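Side-chain contacts in DMATS type aromatic prenyltransferase (PDB 6ZS0), which probably transfers a dimethylallyl group from dimethylallyl diphosphate to carbon 5 of the indole ring of tryptophan: residues 188-193 against 253-258; 218-223 against 271-276; 238-243 against 247-252. One frame throughout, in Å; residues are numbered along the deposited sequence. Where two conformers were deposited one is given.

Followed from the N terminus, the chain enters contact 1 at 188-193, which runs into barrel strand 191-195, and reaches 218-223 before contact 1 has closed. Next come 238-243 and 247-252, which close contact 3 as a short turn of three intervening residues behind helix 229-240. Contact 1 then closes at 253-258 on strand 254-260, and contact 2 closes last at 271-276 on strand 270-275. Contacts 1 and 2 therefore cross, while contact 3 is nested inside both loops. Contact 1 bridges barrel strands, contact 2 lays a loop on the barrel, and contact 3 folds the connection between helix 229-240 and strand 254-260 back on the helix end. Neighbouring strands 254-260 and 270-275 couple the first two, where Cys257 N lies 2.9 Å from Thr272 O.

Contact 1 of 3, residues 188-193 against 253-258; sequences YPFLAL and PAQSCH
The amide of Gln255 reaches toward Pro189 and Phe190 and meets both with the same atom, OE1. Against Phe190 the oxygen lies at the ring edge and in the ring plane, 3.5 Å from CE2 and 3.7 Å from CD2 of Phe190, so it faces the slightly positive hydrogen-bearing rim and not the pi cloud. The two side chains cross at about a right angle, yet their flat ends are only moderately turned, with ring and amide planes 28° apart. NE2 of Gln255 stands farther off, 4.1 Å from Phe190 CE2. Pro189 is approached differently: it and Gln255 run past each other in opposite directions, and the ring carbon CG of Pro189 comes to 3.6 Å from Gln255 OE1. No hydrogen bond spans the segments, so the contact rests on van der Waals packing, probably helped by a weak attraction between the oxygen and the ring edge.

Torsions explain the reach. Gln255 has CG opposite its carbonyl carbon (chi1 -64°) and an extended chain beyond, which carries the amide across the neighbouring strand 202-209 toward Pro189 and Phe190. It needs that length, since the nearest alpha carbons, Pro189 CA and Gln255 CA, are 8.5 Å apart and strand 202-209 runs between the two segments. Pro189 also rests on Arg208 of that intervening strand, while the Phe190 ring meets Tyr206 edge-to-face and packs near Trp135. The hydrogen-bonded pair Ser256 and His258 sits on the opposite face of strand 254-260 from Gln255.

Side chains meeting over an intervening strand, with aromatic rings gathered beside them, fit the closed antiparallel barrel of the ABBA prenyltransferases, a family whose barrel interior houses the active site.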
# COMPACT_ATOMS: atom_id res chain seq x y z
N TYR A 188 10.01 -4.78 -11.04
CA TYR A 188 9.86 -5.32 -9.68
C TYR A 188 9.83 -4.13 -8.73
O TYR A 188 10.87 -3.77 -8.17
CB TYR A 188 11.02 -6.28 -9.36
CG TYR A 188 11.12 -7.41 -10.34
CD1 TYR A 188 10.34 -8.55 -10.19
CD2 TYR A 188 11.93 -7.31 -11.44
CE1 TYR A 188 10.38 -9.57 -11.13
CE2 TYR A 188 12.00 -8.32 -12.38
CZ TYR A 188 11.22 -9.45 -12.23
OH TYR A 188 11.27 -10.46 -13.15
N PRO A 189 8.69 -3.45 -8.58
CA PRO A 189 8.68 -2.18 -7.84
C PRO A 189 8.92 -2.33 -6.34
O PRO A 189 9.44 -1.39 -5.76
CB PRO A 189 7.32 -1.55 -8.13
CG PRO A 189 6.45 -2.69 -8.61
CD PRO A 189 7.38 -3.75 -9.20
N PHE A 190 8.59 -3.46 -5.73
CA PHE A 190 8.74 -3.65 -4.27
C PHE A 190 9.06 -5.09 -3.96
O PHE A 190 8.54 -5.99 -4.66
CB PHE A 190 7.45 -3.33 -3.51
CG PHE A 190 6.88 -1.97 -3.81
CD1 PHE A 190 7.41 -0.84 -3.23
CD2 PHE A 190 5.77 -1.83 -4.63
CE1 PHE A 190 6.88 0.41 -3.51
CE2 PHE A 190 5.24 -0.58 -4.92
CZ PHE A 190 5.81 0.55 -4.36
N LEU A 191 9.87 -5.30 -2.92
CA LEU A 191 9.83 -6.55 -2.16
C LEU A 191 9.44 -6.20 -0.73
O LEU A 191 10.01 -5.21 -0.17
CB LEU A 191 11.19 -7.22 -2.21
CG LEU A 191 11.25 -8.60 -1.56
CD1 LEU A 191 12.15 -9.50 -2.39
CD2 LEU A 191 11.74 -8.51 -0.13
N ALA A 192 8.50 -6.93 -0.17
CA ALA A 192 7.99 -6.63 1.17
C ALA A 192 8.12 -7.86 2.09
O ALA A 192 8.08 -9.00 1.62
CB ALA A 192 6.59 -6.14 1.10
N LEU A 193 8.31 -7.59 3.36
CA LEU A 193 8.34 -8.62 4.43
C LEU A 193 7.26 -8.30 5.45
O LEU A 193 7.24 -7.21 5.94
CB LEU A 193 9.71 -8.62 5.12
CG LEU A 193 10.87 -9.18 4.32
CD1 LEU A 193 12.15 -9.11 5.14
CD2 LEU A 193 10.57 -10.62 3.90
N PRO A 253 0.89 1.85 -14.59
CA PRO A 253 0.88 0.39 -14.61
C PRO A 253 0.08 -0.23 -13.46
O PRO A 253 -0.01 0.31 -12.35
CB PRO A 253 2.39 0.04 -14.49
CG PRO A 253 3.13 1.28 -14.89
CD PRO A 253 2.23 2.41 -14.43
N ALA A 254 -0.57 -1.35 -13.73
CA ALA A 254 -1.14 -2.25 -12.74
C ALA A 254 0.03 -2.94 -12.03
O ALA A 254 1.15 -2.94 -12.57
CB ALA A 254 -2.12 -3.23 -13.33
N GLN A 255 -0.24 -3.53 -10.89
CA GLN A 255 0.77 -4.29 -10.13
C GLN A 255 0.16 -5.60 -9.70
O GLN A 255 -1.09 -5.68 -9.51
CB GLN A 255 1.32 -3.50 -8.94
CG GLN A 255 2.08 -2.26 -9.36
CD GLN A 255 2.71 -1.57 -8.18
OE1 GLN A 255 3.13 -2.21 -7.21
NE2 GLN A 255 2.85 -0.26 -8.29
N SER A 256 1.01 -6.60 -9.53
CA SER A 256 0.61 -7.84 -8.83
C SER A 256 1.57 -8.07 -7.67
O SER A 256 2.72 -7.60 -7.75
CB SER A 256 0.54 -9.04 -9.76
OG SER A 256 1.80 -9.31 -10.35
N CYS A 257 1.12 -8.76 -6.67
CA CYS A 257 1.91 -9.18 -5.50
C CYS A 257 1.85 -10.72 -5.41
O CYS A 257 0.73 -11.25 -5.58
CB CYS A 257 1.33 -8.51 -4.25
SG CYS A 257 2.05 -9.08 -2.70
N HIS A 258 2.96 -11.37 -5.14
CA HIS A 258 3.06 -12.85 -5.02
C HIS A 258 3.67 -13.15 -3.67
O HIS A 258 4.83 -12.70 -3.44
CB HIS A 258 3.88 -13.39 -6.21
CG HIS A 258 3.33 -12.88 -7.49
ND1 HIS A 258 2.47 -13.62 -8.27
CD2 HIS A 258 3.47 -11.68 -8.10
CE1 HIS A 258 2.10 -12.90 -9.31
NE2 HIS A 258 2.70 -11.69 -9.23

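Contact 2 of 3, residues 218-223 against 271-276; sequences ARLSRT and FTLYIP
Ser221 CB sits over one face of the Phe271 ring, 3.5 Å from the ring centroid and 18° off the normal, a CH-pi contact. The carbon is displaced from the centre toward CG of Phe271, its nearest ring atom at 3.4 Å. Leu220 adds its own CB, 3.7 Å from Phe271 CE2, so successive loop residues touch different parts of one ring.

Phe271 owes this position to a first torsion that sets CG trans to the backbone N (chi1 167°), which swings the ring from strand 270-275 to the loop. Ser221 holds OG between its backbone N and carbonyl carbon (chi1 73°), and the hydroxyl oxygen hangs over the CD1 side of the ring, 3.7 Å from Phe271 CD1. Leu220, with CG opposite its carbonyl carbon, sends CD1 on to Leu273, where it meets Leu273 CD1 at 4.2 Å.

Replacing Phe271 with an alanine would probably open a gap between loop and strand, leaving Ser221 CB without its pi face and Leu220 CB without the ring it packs on. Ser225, Leu227 and the imidazole of His258 also border this ring, while Leu273 reaches Val232 of helix 229-240. Such CH-pi and apolar packing of a strand against the loop and helix outside it belongs to the sheet-to-helix layer of the ABBA barrel.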
# COMPACT_ATOMS: atom_id res chain seq x y z
N ALA A 218 -5.68 -12.66 -15.88
CA ALA A 218 -6.20 -14.02 -15.55
C ALA A 218 -5.07 -15.06 -15.50
O ALA A 218 -5.27 -16.11 -14.87
CB ALA A 218 -7.23 -14.39 -16.57
N ARG A 219 -3.92 -14.81 -16.14
CA ARG A 219 -2.79 -15.78 -16.23
C ARG A 219 -1.65 -15.44 -15.26
O ARG A 219 -0.66 -16.16 -15.28
CB ARG A 219 -2.32 -15.86 -17.69
CG ARG A 219 -3.31 -16.61 -18.58
CD ARG A 219 -2.87 -16.76 -20.02
NE ARG A 219 -3.06 -15.52 -20.76
CZ ARG A 219 -2.09 -14.66 -21.08
NH1 ARG A 219 -2.40 -13.57 -21.75
NH2 ARG A 219 -0.83 -14.88 -20.72
N LEU A 220 -1.76 -14.41 -14.41
CA LEU A 220 -0.63 -14.03 -13.51
C LEU A 220 -0.53 -14.97 -12.31
O LEU A 220 0.56 -14.98 -11.65
CB LEU A 220 -0.83 -12.60 -13.04
CG LEU A 220 -0.72 -11.55 -14.12
CD1 LEU A 220 -1.16 -10.21 -13.58
CD2 LEU A 220 0.70 -11.47 -14.68
N SER A 221 -1.61 -15.66 -11.99
CA SER A 221 -1.70 -16.54 -10.80
C SER A 221 -2.22 -17.91 -11.20
O SER A 221 -2.84 -18.04 -12.28
CB SER A 221 -2.58 -15.92 -9.76
OG SER A 221 -3.94 -15.99 -10.14
N ARG A 222 -1.97 -18.90 -10.34
CA ARG A 222 -2.55 -20.26 -10.41
C ARG A 222 -3.61 -20.39 -9.30
O ARG A 222 -3.56 -19.62 -8.32
CB ARG A 222 -1.45 -21.32 -10.29
N THR A 223 -4.55 -21.32 -9.48
CA THR A 223 -5.66 -21.66 -8.55
C THR A 223 -5.18 -21.70 -7.09
O THR A 223 -5.92 -21.15 -6.21
CB THR A 223 -6.29 -23.00 -8.96
OG1 THR A 223 -7.30 -23.32 -8.00
CG2 THR A 223 -5.30 -24.14 -9.08
N PHE A 271 -1.82 -14.25 -3.97
CA PHE A 271 -1.75 -13.38 -5.17
C PHE A 271 -2.70 -12.19 -5.01
O PHE A 271 -3.87 -12.39 -4.65
CB PHE A 271 -2.09 -14.18 -6.41
CG PHE A 271 -2.35 -13.33 -7.62
CD1 PHE A 271 -3.64 -13.00 -8.00
CD2 PHE A 271 -1.29 -12.82 -8.36
CE1 PHE A 271 -3.87 -12.22 -9.13
CE2 PHE A 271 -1.53 -12.04 -9.48
CZ PHE A 271 -2.82 -11.75 -9.87
N THR A 272 -2.21 -10.98 -5.31
CA THR A 272 -3.08 -9.78 -5.32
C THR A 272 -2.89 -9.05 -6.64
O THR A 272 -1.71 -8.92 -7.10
CB THR A 272 -2.79 -8.86 -4.13
OG1 THR A 272 -2.97 -9.60 -2.92
CG2 THR A 272 -3.69 -7.63 -4.14
N LEU A 273 -3.99 -8.60 -7.23
CA LEU A 273 -3.97 -7.67 -8.39
C LEU A 273 -4.42 -6.28 -7.97
O LEU A 273 -5.48 -6.16 -7.35
CB LEU A 273 -4.87 -8.20 -9.50
CG LEU A 273 -4.88 -7.36 -10.78
CD1 LEU A 273 -3.55 -7.41 -11.48
CD2 LEU A 273 -5.96 -7.83 -11.73
N TYR A 274 -3.59 -5.27 -8.27
CA TYR A 274 -3.81 -3.84 -7.94
C TYR A 274 -4.11 -3.08 -9.23
O TYR A 274 -3.30 -3.13 -10.19
CB TYR A 274 -2.57 -3.24 -7.28
CG TYR A 274 -2.09 -3.93 -6.02
CD1 TYR A 274 -2.43 -3.46 -4.75
CD2 TYR A 274 -1.29 -5.05 -6.10
CE1 TYR A 274 -1.99 -4.11 -3.60
CE2 TYR A 274 -0.82 -5.69 -4.96
CZ TYR A 274 -1.19 -5.24 -3.71
OH TYR A 274 -0.76 -5.91 -2.59
N ILE A 275 -5.25 -2.40 -9.27
CA ILE A 275 -5.63 -1.52 -10.40
C ILE A 275 -5.64 -0.07 -9.91
O ILE A 275 -6.37 0.26 -8.99
CB ILE A 275 -6.99 -1.95 -10.97
CG1 ILE A 275 -7.03 -3.42 -11.41
CG2 ILE A 275 -7.40 -1.02 -12.10
CD1 ILE A 275 -6.06 -3.80 -12.43
N PRO A 276 -4.88 0.83 -10.57
CA PRO A 276 -4.87 2.26 -10.22
C PRO A 276 -6.14 2.96 -10.73
O PRO A 276 -6.09 3.75 -11.68
CB PRO A 276 -3.58 2.75 -10.89
CG PRO A 276 -3.43 1.87 -12.08
CD PRO A 276 -3.93 0.51 -11.64

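Contact 3 of 3, residues 238-243 against 247-252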
# COMPACT_ATOMS: atom_id res chain seq x y z
N THR A 238 -14.43 -4.52 -13.92
CA THR A 238 -15.21 -3.63 -13.02
C THR A 238 -14.35 -2.43 -12.64
O THR A 238 -14.85 -1.31 -12.69
CB THR A 238 -15.74 -4.36 -11.79
OG1 THR A 238 -16.58 -5.42 -12.24
CG2 THR A 238 -16.50 -3.44 -10.85
N ALA A 239 -13.10 -2.67 -12.26
CA ALA A 239 -12.22 -1.63 -11.70
C ALA A 239 -11.81 -0.65 -12.80
O ALA A 239 -11.81 0.55 -12.58
CB ALA A 239 -11.01 -2.28 -11.06
N ALA A 240 -11.47 -1.18 -13.96
CA ALA A 240 -10.82 -0.41 -15.03
C ALA A 240 -11.84 0.42 -15.83
O ALA A 240 -11.42 1.41 -16.40
CB ALA A 240 -10.02 -1.33 -15.89
N GLY A 241 -13.12 0.04 -15.86
CA GLY A 241 -14.11 0.76 -16.69
C GLY A 241 -13.54 1.02 -18.09
O GLY A 241 -13.31 0.04 -18.82
N PRO A 242 -13.24 2.30 -18.49
CA PRO A 242 -12.75 2.63 -19.84
C PRO A 242 -11.33 2.15 -20.23
O PRO A 242 -11.05 2.04 -21.41
CB PRO A 242 -12.72 4.18 -19.84
CG PRO A 242 -12.57 4.54 -18.39
CD PRO A 242 -13.39 3.50 -17.66
N GLY A 243 -10.45 1.91 -19.25
CA GLY A 243 -9.13 1.30 -19.52
C GLY A 243 -9.26 -0.13 -20.05
O GLY A 243 -8.26 -0.64 -20.59
N GLY A 247 -6.74 -2.51 -25.63
CA GLY A 247 -5.34 -2.85 -25.97
C GLY A 247 -4.49 -2.98 -24.72
O GLY A 247 -3.26 -3.15 -24.83
N GLY A 248 -5.13 -2.87 -23.56
CA GLY A 248 -4.44 -2.91 -22.27
C GLY A 248 -4.70 -1.62 -21.53
O GLY A 248 -4.91 -0.57 -22.17
N LEU A 249 -4.71 -1.69 -20.22
CA LEU A 249 -4.86 -0.50 -19.36
C LEU A 249 -3.88 0.56 -19.84
O LEU A 249 -2.70 0.23 -20.05
CB LEU A 249 -4.60 -0.89 -17.91
CG LEU A 249 -5.60 -1.86 -17.32
CD1 LEU A 249 -5.30 -2.10 -15.86
CD2 LEU A 249 -7.03 -1.39 -17.51
N ASP A 250 -4.34 1.79 -20.00
CA ASP A 250 -3.53 2.83 -20.66
C ASP A 250 -3.14 3.97 -19.71
O ASP A 250 -2.55 4.89 -20.20
CB ASP A 250 -4.26 3.38 -21.87
CG ASP A 250 -5.67 3.87 -21.59
OD1 ASP A 250 -6.32 4.27 -22.59
OD2 ASP A 250 -6.07 3.92 -20.43
N GLY A 251 -3.36 3.81 -18.42
CA GLY A 251 -2.85 4.76 -17.41
C GLY A 251 -1.56 4.24 -16.78
O GLY A 251 -0.76 3.58 -17.46
N ARG A 252 -1.32 4.58 -15.53
CA ARG A 252 -0.11 4.07 -14.87
C ARG A 252 -0.24 2.55 -14.74
O ARG A 252 -1.33 2.01 -14.81
CB ARG A 252 0.06 4.73 -13.50
CG ARG A 252 -0.75 4.09 -12.41
CD ARG A 252 -0.67 4.88 -11.11
NE ARG A 252 -1.37 6.14 -11.27
CZ ARG A 252 -1.31 7.17 -10.43
NH1 ARG A 252 -2.02 8.26 -10.67
NH2 ARG A 252 -0.56 7.08 -9.34
O HOH W 1 -8.82 3.77 -23.10
O HOH W 2 -7.47 -2.60 -22.26
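Gly243 O, which also touches Leu249, accepts a hydrogen bond from a water at 2.7 Å, and that water in turn accepts one from Gly248 N, again at 2.7 Å. The two short bonds have definite directions and form a backbone-water-backbone bridge across the turn, standing in for direct hydrogen bonds between the segments, of which there are none. A second water lies 2.6 Å from Asp250 OD1 with Pro242 O on its other side; competing acceptors nearby outnumber its protons, so this bridge is less certain.

Beside the first water the contact turns apolar. Leu249 CD2 is wedged at 3.4 Å from Ala240 CB, closer than usual for two carbons, and lies equally near Gly243 O. With CG opposite the carbonyl carbon (chi1 -65°), Leu249 directs this methyl to the end of helix 229-240. The Leu249 side chain also packs on Ile275 of strand 270-275 and on Tyr280. Asp250 takes a more peripheral place: OD2 comes no nearer than 4.1 Å to Gly243 CA.

The lack of a side chain at Gly243 permits this approach, since a beta carbon there would stand about 3.1 Å from Leu249 CD2, a tight fit. Gly241 and Gly248 instead have backbone conformations suited to glycine. Gly241 is the first residue after helix 229-240 to leave helical backbone angles, with positive phi (46°), and Gly243 N then bonds back to Ala240 O at 3.1 Å. At Gly248 (phi 120°) a side chain would press on the preceding carbonyl.

Arg252 forms salt bridges outward, to Asp279 and Asp59. Across the two segments, however, the polar link runs through water and main-chain atoms, so the local shape probably depends on the close methyl packing and on Gly243 lacking a side chain.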